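Local coordinates for protein glutamate racemase (Campylobacter jejuni, PDB 3UHF) that is a racemase of the Asp/Glu/hydantoin family, an alpha/beta protein built on two parallel sheets that holds D-glutamic acid in a pocket, at residues A[116-121]-A[232-237]; A[206-211]-A[224-229]. All blocks are in the same frame, centred on the assembly; numbering follows the deposited sequence.

Interaction 1: A[116-121]-A[232-237]; sequences VIDAGV and VEFLKE
Phe-234 and Ala-119 carry this buried meeting of helix 227-238 with helix 117-128. Along the former, Val-232 comes first and turns its back on the contact, burying its methyls against Ser-42 and Leu-43 of helix 37-45. Glu-233 points out to solvent, where its OE2 forms a salt bridge with Lys-236 NZ (3.1 Å) one turn on. Phe-234 then reaches across. With its CG anti to the backbone N (chi1 179°), the ring reaches across to the first turn of helix 117-128. Its CB lies 3.6 Å from Ala-119 CB, and CD1 comes 3.7 Å from Ala-119 CA. A side chain as small as alanine suits this place, because it lets the phenylalanine stem lie close to the neighbouring backbone. Farther out, in one of two modelled positions of Asp-118, OD2 lies 3.7 Å from Phe-234 CE1, at the ring edge near its plane, with carboxylate and ring planes 66° apart. In that copy, the slightly positive rim of the aromatic ring probably welcomes the oxygen. Tyr-114 meets the same phenylalanine ring at a steep angle. Leu-235 faces back to Leu-43, and Glu-237 ends the segment in a salt bridge with Lys-126. Helix 117-128 leads from the five-stranded parallel sheet to the four-stranded one, and helix 227-238 leads back: paired connecting helices between the two alpha/beta halves of the racemase fold.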
loop_
_atom_site.group_PDB
_atom_site.type_symbol
_atom_site.label_atom_id
_atom_site.label_comp_id
_atom_site.label_asym_id
_atom_site.label_seq_id
_atom_site.Cartn_x
_atom_site.Cartn_y
_atom_site.Cartn_z
ATOM N N VAL A 116 -1.569 -3.487 4.632
ATOM C CA VAL A 116 -0.558 -2.476 4.911
ATOM C C VAL A 116 -0.939 -1.507 6.033
ATOM O O VAL A 116 -0.155 -0.629 6.390
ATOM C CB VAL A 116 -0.207 -1.664 3.644
ATOM C CG1 VAL A 116 0.570 -2.533 2.649
ATOM C CG2 VAL A 116 -1.485 -1.088 2.995
ATOM N N ILE A 117 -2.131 -1.658 6.595
ATOM C CA ILE A 117 -2.595 -0.687 7.582
ATOM C C ILE A 117 -1.944 -0.894 8.956
ATOM O O ILE A 117 -1.435 0.059 9.547
ATOM C CB ILE A 117 -4.131 -0.680 7.693
ATOM C CG1 ILE A 117 -4.725 -0.215 6.356
ATOM C CG2 ILE A 117 -4.579 0.237 8.814
ATOM C CD1 ILE A 117 -6.237 -0.244 6.298
ATOM N N ASP A 118 -1.963 -2.122 9.461
ATOM C CA ASP A 118 -1.316 -2.432 10.741
ATOM C C ASP A 118 0.159 -2.026 10.678
ATOM O O ASP A 118 0.673 -1.338 11.575
ATOM C CB ASP A 118 -1.479 -3.920 11.049
ATOM C CG ASP A 118 -1.041 -4.295 12.460
ATOM O OD1 ASP A 118 -0.488 -3.434 13.180
ATOM O OD2 ASP A 118 -1.251 -5.471 12.844
ATOM N N ALA A 119 0.822 -2.413 9.594
ATOM C CA ALA A 119 2.218 -2.058 9.394
ATOM C C ALA A 119 2.455 -0.549 9.425
ATOM O O ALA A 119 3.422 -0.083 10.022
ATOM C CB ALA A 119 2.711 -2.637 8.073
ATOM N N GLY A 120 1.597 0.208 8.750
ATOM C CA GLY A 120 1.743 1.654 8.706
ATOM C C GLY A 120 1.551 2.292 10.077
ATOM O O GLY A 120 2.246 3.235 10.451
ATOM N N VAL A 121 0.591 1.786 10.838
ATOM C CA VAL A 121 0.416 2.255 12.214
ATOM C C VAL A 121 1.645 1.954 13.082
ATOM O O VAL A 121 2.136 2.828 13.811
ATOM C CB VAL A 121 -0.861 1.661 12.837
ATOM C CG1 VAL A 121 -0.917 1.957 14.331
ATOM C CG2 VAL A 121 -2.089 2.230 12.114
ATOM N N VAL A 232 7.527 -3.849 4.820
ATOM C CA VAL A 232 8.805 -4.575 4.849
ATOM C C VAL A 232 9.250 -4.846 6.294
ATOM O O VAL A 232 9.599 -5.972 6.645
ATOM C CB VAL A 232 9.933 -3.841 4.086
ATOM C CG1 VAL A 232 11.280 -4.466 4.401
ATOM C CG2 VAL A 232 9.672 -3.864 2.572
ATOM N N GLU A 233 9.213 -3.821 7.139
ATOM C CA GLU A 233 9.664 -3.985 8.522
ATOM C C GLU A 233 8.746 -4.938 9.288
ATOM O O GLU A 233 9.194 -5.761 10.087
ATOM C CB GLU A 233 9.725 -2.630 9.219
ATOM C CG GLU A 233 10.697 -1.667 8.563
ATOM C CD GLU A 233 12.104 -2.246 8.502
ATOM O OE1 GLU A 233 12.646 -2.603 9.574
ATOM O OE2 GLU A 233 12.661 -2.361 7.387
ATOM N N PHE A 234 7.451 -4.799 9.029
ATOM C CA PHE A 234 6.414 -5.648 9.606
ATOM C C PHE A 234 6.635 -7.123 9.270
ATOM O O PHE A 234 6.547 -7.993 10.145
ATOM C CB PHE A 234 5.054 -5.147 9.081
ATOM C CG PHE A 234 3.857 -5.929 9.564
ATOM C CD1 PHE A 234 3.069 -5.444 10.597
ATOM C CD2 PHE A 234 3.492 -7.116 8.951
ATOM C CE1 PHE A 234 1.958 -6.141 11.028
ATOM C CE2 PHE A 234 2.385 -7.821 9.381
ATOM C CZ PHE A 234 1.614 -7.330 10.419
ATOM N N LEU A 235 6.913 -7.413 8.000
ATOM C CA LEU A 235 7.108 -8.795 7.571
ATOM C C LEU A 235 8.338 -9.444 8.191
ATOM O O LEU A 235 8.306 -10.624 8.558
ATOM C CB LEU A 235 7.199 -8.878 6.048
ATOM C CG LEU A 235 5.852 -8.579 5.386
ATOM C CD1 LEU A 235 5.998 -8.510 3.874
ATOM C CD2 LEU A 235 4.835 -9.633 5.793
ATOM N N LYS A 236 9.423 -8.682 8.302
ATOM C CA LYS A 236 10.646 -9.217 8.904
ATOM C C LYS A 236 10.426 -9.632 10.355
ATOM O O LYS A 236 11.064 -10.564 10.858
ATOM C CB LYS A 236 11.797 -8.216 8.773
ATOM C CG LYS A 236 12.227 -8.003 7.316
ATOM C CD LYS A 236 13.512 -7.194 7.171
ATOM C CE LYS A 236 13.256 -5.708 7.348
ATOM N NZ LYS A 236 14.395 -4.875 6.861
ATOM N N GLU A 237 9.503 -8.956 11.026
ATOM C CA GLU A 237 9.196 -9.272 12.417
ATOM C C GLU A 237 8.198 -10.425 12.570
ATOM O O GLU A 237 8.285 -11.203 13.515
ATOM C CB GLU A 237 8.638 -8.035 13.112
ATOM C CG GLU A 237 9.587 -6.862 13.149
ATOM C CD GLU A 237 8.851 -5.549 13.339
ATOM O OE1 GLU A 237 9.512 -4.490 13.400
ATOM O OE2 GLU A 237 7.604 -5.588 13.416
#

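Interaction 2: A[206-211]-A[224-229]; sequences HFPLLG and LIHSGD. With DGL (D-glutamic acid), chain C.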
loop_
_atom_site.group_PDB
_atom_site.type_symbol
_atom_site.label_atom_id
_atom_site.label_comp_id
_atom_site.label_asym_id
_atom_site.label_seq_id
_atom_site.Cartn_x
_atom_site.Cartn_y
_atom_site.Cartn_z
ATOM N N HIS A 206 -0.712 5.145 -4.121
ATOM C CA HIS A 206 -0.247 6.134 -5.089
ATOM C C HIS A 206 0.575 7.238 -4.456
ATOM O O HIS A 206 1.309 7.950 -5.145
ATOM C CB HIS A 206 -1.440 6.785 -5.820
ATOM C CG HIS A 206 -2.168 5.858 -6.743
ATOM N ND1 HIS A 206 -2.630 4.622 -6.346
ATOM C CD2 HIS A 206 -2.545 6.006 -8.039
ATOM C CE1 HIS A 206 -3.244 4.037 -7.363
ATOM N NE2 HIS A 206 -3.203 4.854 -8.402
ATOM N N PHE A 207 0.452 7.401 -3.145
ATOM C CA PHE A 207 0.967 8.621 -2.535
ATOM C C PHE A 207 2.494 8.763 -2.430
ATOM O O PHE A 207 2.982 9.896 -2.372
ATOM C CB PHE A 207 0.291 8.934 -1.189
ATOM C CG PHE A 207 -1.210 9.198 -1.282
ATOM C CD1 PHE A 207 -1.890 9.189 -2.503
ATOM C CD2 PHE A 207 -1.925 9.476 -0.127
ATOM C CE1 PHE A 207 -3.272 9.415 -2.555
ATOM C CE2 PHE A 207 -3.284 9.715 -0.161
ATOM C CZ PHE A 207 -3.972 9.687 -1.379
ATOM N N PRO A 208 3.256 7.642 -2.394
ATOM C CA PRO A 208 4.709 7.853 -2.417
ATOM C C PRO A 208 5.208 8.640 -3.639
ATOM O O PRO A 208 6.263 9.278 -3.571
ATOM C CB PRO A 208 5.268 6.417 -2.424
ATOM C CG PRO A 208 4.292 5.656 -1.592
ATOM C CD PRO A 208 2.926 6.245 -2.026
ATOM N N LEU A 209 4.460 8.607 -4.739
ATOM C CA LEU A 209 4.870 9.323 -5.950
ATOM C C LEU A 209 4.802 10.835 -5.719
ATOM O O LEU A 209 5.407 11.615 -6.457
ATOM C CB LEU A 209 3.988 8.925 -7.147
ATOM C CG LEU A 209 4.276 7.612 -7.893
ATOM C CD1 LEU A 209 5.637 7.652 -8.577
ATOM C CD2 LEU A 209 4.167 6.399 -6.966
ATOM N N LEU A 210 4.050 11.236 -4.695
ATOM C CA LEU A 210 3.888 12.641 -4.338
ATOM C C LEU A 210 4.705 13.008 -3.110
ATOM O O LEU A 210 4.580 14.112 -2.574
ATOM C CB LEU A 210 2.419 12.929 -4.028
ATOM C CG LEU A 210 1.422 12.612 -5.135
ATOM C CD1 LEU A 210 0.024 13.030 -4.721
ATOM C CD2 LEU A 210 1.813 13.305 -6.446
ATOM N N GLY A 211 5.527 12.078 -2.641
ATOM C CA GLY A 211 6.221 12.285 -1.384
ATOM C C GLY A 211 7.126 13.503 -1.356
ATOM O O GLY A 211 7.129 14.252 -0.379
ATOM N N LEU A 224 7.345 11.468 6.786
ATOM C CA LEU A 224 6.428 10.747 5.918
ATOM C C LEU A 224 6.522 9.251 6.214
ATOM O O LEU A 224 7.619 8.696 6.303
ATOM C CB LEU A 224 6.725 11.019 4.435
ATOM C CG LEU A 224 6.093 12.267 3.801
ATOM C CD1 LEU A 224 6.535 13.510 4.536
ATOM C CD2 LEU A 224 6.496 12.356 2.339
ATOM N N ILE A 225 5.366 8.617 6.389
ATOM C CA ILE A 225 5.301 7.182 6.632
ATOM C C ILE A 225 4.891 6.467 5.347
ATOM O O ILE A 225 3.774 6.632 4.871
ATOM C CB ILE A 225 4.300 6.833 7.770
ATOM C CG1 ILE A 225 4.563 7.699 9.009
ATOM C CG2 ILE A 225 4.360 5.353 8.087
ATOM C CD1 ILE A 225 5.956 7.541 9.614
ATOM N N HIS A 226 5.805 5.670 4.794
ATOM C CA HIS A 226 5.601 5.000 3.500
ATOM C C HIS A 226 5.056 3.582 3.780
ATOM O O HIS A 226 5.645 2.834 4.565
ATOM C CB HIS A 226 6.973 4.971 2.808
ATOM C CG HIS A 226 6.983 4.418 1.417
ATOM N ND1 HIS A 226 6.738 3.091 1.137
ATOM C CD2 HIS A 226 7.304 5.000 0.235
ATOM C CE1 HIS A 226 6.867 2.890 -0.164
ATOM N NE2 HIS A 226 7.219 4.029 -0.732
ATOM N N SER A 227 3.913 3.235 3.188
ATOM C CA SER A 227 3.251 1.956 3.474
ATOM C C SER A 227 4.070 0.751 3.030
ATOM O O SER A 227 4.033 -0.306 3.675
ATOM C CB SER A 227 1.846 1.905 2.839
ATOM O OG SER A 227 0.962 2.811 3.482
ATOM N N GLY A 228 4.807 0.904 1.933
ATOM C CA GLY A 228 5.669 -0.160 1.441
ATOM C C GLY A 228 6.851 -0.427 2.359
ATOM O O GLY A 228 7.163 -1.578 2.678
ATOM N N ASP A 229 7.536 0.629 2.770
ATOM C CA ASP A 229 8.643 0.458 3.716
ATOM C C ASP A 229 8.109 -0.093 5.036
ATOM O O ASP A 229 8.767 -0.894 5.692
ATOM C CB ASP A 229 9.359 1.785 3.955
ATOM C CG ASP A 229 10.046 2.318 2.700
ATOM O OD1 ASP A 229 10.332 1.513 1.785
ATOM O OD2 ASP A 229 10.307 3.541 2.633
HETATM N N DGL C . -4.823 1.185 -4.285
HETATM C CA DGL C . -5.708 2.178 -3.668
HETATM C C DGL C . -5.274 2.451 -2.237
HETATM O O DGL C . -4.126 2.182 -1.857
HETATM C CB DGL C . -5.692 3.488 -4.455
HETATM C CG DGL C . -6.357 3.378 -5.826
HETATM C CD DGL C . -7.806 2.959 -5.690
HETATM O OE1 DGL C . -8.115 1.778 -5.967
HETATM O OE2 DGL C . -8.625 3.802 -5.267
HETATM O OXT DGL C . -6.053 2.979 -1.455
#
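Pro-208 lays its ring over one face of the His-226 imidazole, a CH-pi contact beside a helix N-cap. His-226 stands where strand 223-226, at the margin of the four-stranded parallel sheet, gives way to helix 227-238, and Pro-208 belongs to the 3-10 turn that precedes helix 211-218. From CB, the histidine side chain runs with CG anti to the backbone N (chi1 -176°), which brings the ring back over the first turn of its own helix. ND1 is the capping atom: it accepts a fairly straight bond from Asp-229 N (3.1 Å, 161°) and a weak, bent one from Gly-228 N. Asp-229 N approaches tilted 30° from the ring plane. Histidine suits the place because one ring nitrogen can take up amide hydrogens that the helix itself leaves without carbonyl partners. Gly-228, with no side chain, lets the ring lie close, its CA at the ring edge in the plane of the imidazole. On the far side of the ring, CD2 is 3.6 Å from Pro-208 CG, and NE2, at the tip, lies 3.5 Å from the same carbon. The pyrrolidine covers one face, while Asp-229 OD1 sits above the opposite face, near the rim. At the start of 206-211, His-206 turns from this contact to the ligand pocket, with CE1 3.5 Å from CG of D-glutamic acid. Across from Gly-211, which offers bare backbone, Leu-224 extends its branch so that methyl CD2 lies 3.4 Å from Gly-211 O.

Both interactions draw on helix 227-238: interaction 2 involves its capped beginning and interaction 1 a later turn that faces helix 117-128. They differ in setting. Interaction 1 is a buried contact between two helices far apart in sequence, whereas interaction 2 is a surface contact, made by partly exposed residues, and joins a short turn to a strand end 13 residues away. Their chemistry differs too: the first relies on an aromatic side chain against a small aliphatic one and a carboxylate, the second on a proline over an imidazole that caps a helix. The two sites touch where Ile-225 CG2 packs on Gly-120 O, and of the four segments only 206-211 reaches the bound D-glutamic acid.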